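Local coordinates for uncharacterized protein (Singapore grouper iridovirus, PDB 3RJ2), which binds histone H3, consistent with a role in handling histones during iridovirus infection, at residues A129-A132 and R133-A137; L105-P108 and G109-H112. All blocks are in the same frame, centred on the assembly; numbering follows the deposited sequence.

Interaction 1: residues A129-A132 and R133-A137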
loop_
_atom_site.group_PDB
_atom_site.type_symbol
_atom_site.label_atom_id
_atom_site.label_comp_id
_atom_site.label_asym_id
_atom_site.label_seq_id
_atom_site.Cartn_x
_atom_site.Cartn_y
_atom_site.Cartn_z
ATOM N N ALA A 129 -3.599 18.327 3.536
ATOM C CA ALA A 129 -3.473 18.543 2.083
ATOM C C ALA A 129 -2.451 17.622 1.416
ATOM O O ALA A 129 -2.717 17.067 0.355
ATOM C CB ALA A 129 -3.137 20.005 1.775
ATOM N N GLU A 130 -1.293 17.469 2.040
ATOM C CA GLU A 130 -0.254 16.560 1.538
ATOM C C GLU A 130 -0.734 15.105 1.608
ATOM O O GLU A 130 -0.428 14.296 0.736
ATOM C CB GLU A 130 1.031 16.728 2.349
ATOM C CG GLU A 130 1.675 18.119 2.227
ATOM C CD GLU A 130 2.820 18.351 3.219
ATOM O OE1 GLU A 130 2.733 17.881 4.381
ATOM O OE2 GLU A 130 3.808 19.016 2.834
ATOM N N PHE A 131 -1.501 14.783 2.644
ATOM C CA PHE A 131 -2.024 13.441 2.804
ATOM C C PHE A 131 -3.051 13.183 1.720
ATOM O O PHE A 131 -2.978 12.170 1.041
ATOM C CB PHE A 131 -2.645 13.234 4.189
ATOM C CG PHE A 131 -3.104 11.829 4.435
ATOM C CD1 PHE A 131 -2.240 10.889 4.989
ATOM C CD2 PHE A 131 -4.387 11.437 4.094
ATOM C CE1 PHE A 131 -2.656 9.584 5.215
ATOM C CE2 PHE A 131 -4.817 10.135 4.308
ATOM C CZ PHE A 131 -3.952 9.205 4.880
ATOM N N ALA A 132 -4.013 14.093 1.566
ATOM C CA ALA A 132 -5.051 13.948 0.535
ATOM C C ALA A 132 -4.473 13.747 -0.871
ATOM O O ALA A 132 -4.976 12.923 -1.658
ATOM C CB ALA A 132 -5.963 15.136 0.543
ATOM N N ARG A 133 -3.408 14.484 -1.173
ATOM C CA ARG A 133 -2.725 14.344 -2.448
ATOM C C ARG A 133 -2.303 12.882 -2.711
ATOM O O ARG A 133 -2.452 12.374 -3.837
ATOM C CB ARG A 133 -1.516 15.275 -2.520
ATOM C CG ARG A 133 -0.910 15.327 -3.908
ATOM C CD ARG A 133 0.606 15.372 -3.853
ATOM N NE ARG A 133 1.125 14.664 -5.012
ATOM C CZ ARG A 133 1.710 13.470 -4.998
ATOM N NH1 ARG A 133 1.912 12.811 -3.860
ATOM N NH2 ARG A 133 2.125 12.943 -6.150
ATOM N N THR A 134 -1.809 12.197 -1.679
ATOM C CA THR A 134 -1.321 10.821 -1.848
ATOM C C THR A 134 -2.440 9.813 -2.145
ATOM O O THR A 134 -2.161 8.709 -2.559
ATOM C CB THR A 134 -0.505 10.307 -0.631
ATOM O OG1 THR A 134 -1.380 10.065 0.478
ATOM C CG2 THR A 134 0.606 11.284 -0.243
ATOM N N LEU A 135 -3.696 10.196 -1.906
ATOM C CA LEU A 135 -4.857 9.371 -2.239
ATOM C C LEU A 135 -5.230 9.467 -3.709
ATOM O O LEU A 135 -5.838 8.540 -4.266
ATOM C CB LEU A 135 -6.074 9.800 -1.407
ATOM C CG LEU A 135 -5.923 9.803 0.117
ATOM C CD1 LEU A 135 -7.105 10.456 0.772
ATOM C CD2 LEU A 135 -5.719 8.381 0.652
ATOM N N ALA A 136 -4.867 10.589 -4.334
ATOM C CA ALA A 136 -5.319 10.918 -5.690
ATOM C C ALA A 136 -4.240 10.847 -6.798
ATOM O O ALA A 136 -4.567 10.665 -7.968
ATOM C CB ALA A 136 -5.986 12.285 -5.687
ATOM N N ALA A 137 -2.969 10.998 -6.446
ATOM C CA ALA A 137 -1.908 11.024 -7.453
ATOM C C ALA A 137 -0.672 10.350 -6.930
ATOM O O ALA A 137 -0.464 10.345 -5.711
ATOM C CB ALA A 137 -1.583 12.471 -7.883
#
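Phe131 and Leu135 sit one helical turn apart, and their side chains pass each other at a slant, with CE2 of the Phe131 ring 4.2 Å from CD2 of Leu135. Phe131 CG lies anti to the backbone N (chi1 -176°), beside the carbonyl carbon, and the end of the ring thereby comes back toward Leu135. Leu135 leans back over the preceding turn, its CB 3.3 Å from Ala132 O and its CD1 4.1 Å from Ala132 CA. Thr134 turns its hydroxyl onto the backbone: with OG1 set between its own N and carbonyl carbon (chi1 72°), it donates to Phe131 O at 2.7 Å, in the carbonyl plane and on a lone pair. The same hydroxyl is also hydrogen-bonded to His98 NE2, which gives this buried residue two partners for its OG1. The other branch, CG2, rests 3.3 Å from Glu130 O.

Backbone bonds of two spacings are mixed here. Arg133 N bonds to Ala129 O in the i to i+4 manner, whereas Leu135 N takes Ala132 O at 3.0 Å, three residues back, from well above the carbonyl plane. Arg133 O accepts from both Ala136 N and Ala137 N. Beyond the contact, the Phe131 ring packs edge-to-face with His98, Leu135 touches Ile101 of helix 101-104, and Arg96 NH1 bonds to Thr134 O and Ala137 O. This is a C-terminal helix with Phe131, Thr134 and Leu135 on its inner side and alanines and Arg133 exposed, laid against strand 94-98 of the mixed sheet in a protein built on two beta-sheets.

Interaction 2: residues L105-P108 and G109-H112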
loop_
_atom_site.group_PDB
_atom_site.type_symbol
_atom_site.label_atom_id
_atom_site.label_comp_id
_atom_site.label_asym_id
_atom_site.label_seq_id
_atom_site.Cartn_x
_atom_site.Cartn_y
_atom_site.Cartn_z
ATOM N N LEU A 105 -6.224 8.637 8.170
ATOM C CA LEU A 105 -7.161 9.442 7.371
ATOM C C LEU A 105 -7.711 10.612 8.169
ATOM O O LEU A 105 -7.878 11.706 7.635
ATOM C CB LEU A 105 -8.311 8.607 6.799
ATOM C CG LEU A 105 -9.371 9.330 5.967
ATOM C CD1 LEU A 105 -8.770 10.027 4.737
ATOM C CD2 LEU A 105 -10.494 8.380 5.566
ATOM N N THR A 106 -7.971 10.373 9.451
ATOM C CA THR A 106 -8.470 11.413 10.342
ATOM C C THR A 106 -7.329 12.102 11.090
ATOM O O THR A 106 -7.471 13.249 11.513
ATOM C CB THR A 106 -9.509 10.850 11.314
ATOM O OG1 THR A 106 -9.125 9.525 11.673
ATOM C CG2 THR A 106 -10.870 10.776 10.637
ATOM N N ASN A 107 -6.194 11.407 11.232
ATOM C CA ASN A 107 -4.986 11.956 11.879
ATOM C C ASN A 107 -3.776 11.862 10.966
ATOM O O ASN A 107 -2.866 11.076 11.240
ATOM C CB ASN A 107 -4.629 11.180 13.152
ATOM C CG ASN A 107 -5.783 11.041 14.096
ATOM O OD1 ASN A 107 -6.312 12.029 14.591
ATOM N ND2 ASN A 107 -6.176 9.797 14.369
ATOM N N PRO A 108 -3.744 12.661 9.891
ATOM C CA PRO A 108 -2.685 12.461 8.916
ATOM C C PRO A 108 -1.318 12.762 9.509
ATOM O O PRO A 108 -0.291 12.319 8.969
ATOM C CB PRO A 108 -3.040 13.439 7.808
ATOM C CG PRO A 108 -3.907 14.429 8.432
ATOM C CD PRO A 108 -4.639 13.767 9.518
ATOM N N GLY A 109 -1.324 13.493 10.626
ATOM C CA GLY A 109 -0.115 13.765 11.410
ATOM C C GLY A 109 0.533 12.535 12.048
ATOM O O GLY A 109 1.684 12.607 12.487
ATOM N N ASP A 110 -0.203 11.422 12.109
ATOM C CA ASP A 110 0.290 10.163 12.688
ATOM C C ASP A 110 1.160 9.345 11.701
ATOM O O ASP A 110 1.818 8.386 12.100
ATOM C CB ASP A 110 -0.886 9.302 13.215
ATOM C CG ASP A 110 -1.512 9.849 14.539
ATOM O OD1 ASP A 110 -1.116 10.928 15.053
ATOM O OD2 ASP A 110 -2.434 9.187 15.064
ATOM N N VAL A 111 1.145 9.709 10.416
ATOM C CA VAL A 111 2.029 9.078 9.431
ATOM C C VAL A 111 3.421 9.677 9.567
ATOM O O VAL A 111 3.581 10.886 9.446
ATOM C CB VAL A 111 1.572 9.331 7.971
ATOM C CG1 VAL A 111 2.530 8.647 6.991
ATOM C CG2 VAL A 111 0.170 8.855 7.746
ATOM N N HIS A 112 4.428 8.843 9.809
ATOM C CA HIS A 112 5.805 9.347 9.875
ATOM C C HIS A 112 6.783 8.700 8.919
ATOM O O HIS A 112 7.959 9.065 8.898
ATOM C CB HIS A 112 6.355 9.309 11.309
ATOM C CG HIS A 112 5.846 10.429 12.164
ATOM N ND1 HIS A 112 5.659 10.304 13.523
ATOM C CD2 HIS A 112 5.450 11.683 11.842
ATOM C CE1 HIS A 112 5.189 11.440 14.003
ATOM N NE2 HIS A 112 5.048 12.291 13.002
#
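Asn107 and Asp110 meet across a short 3-10 turn that leads from the loop after helix 101-104 into strand 111-116. Two backbone bonds of i to i+3 spacing define the turn. Asp110 N donates to Asn107 O at 2.8 Å in a nearly straight bond (N-H...O 166°), although the donor stands above the carbonyl plane. The next, from Val111 N to Pro108 O, is weak at 3.3 Å.

The side chains of Asn107 and Asp110 follow the same spacing. They run alongside each other and point the same way, their amide and carboxylate planes 31° apart. They touch through the aliphatic root of the asparagine, with Asp110 OD2 3.5 Å from Asn107 CB; the amide ND2 instead makes a weak bond to Val103 O.

Apolar packing holds the exit from the turn, where the buried Val111 lies on Cys31 and Ile33 of strand 31-37. A separate van der Waals contact links it to the turn itself. With CG1 anti to the backbone N (chi1 -180°), CG2 stands beside that N, the donor of the weak bond, and lies 3.7 Å from the acceptor, Pro108 O.

Phe131 joins the two contacts: its CB packs 3.6 Å from Pro108 CB, its CE1 3.9 Å from Val111 CG2, and its CE2 against Leu105 CA. The turn of interaction 2 thus lies beside the C-terminal helix of interaction 1, and helix 101-104 touches both. Interaction 1 is partly buried, with Phe131 and Thr134 enclosed and much of its outer face exposed. Interaction 2 is a surface contact in which Val111 is the buried residue. Both are braced by short-range backbone bonds; interaction 1 adds a side-chain hydroxyl bond and an apolar pair, whereas the polar side chains of interaction 2 touch without hydrogen-bonding to each other.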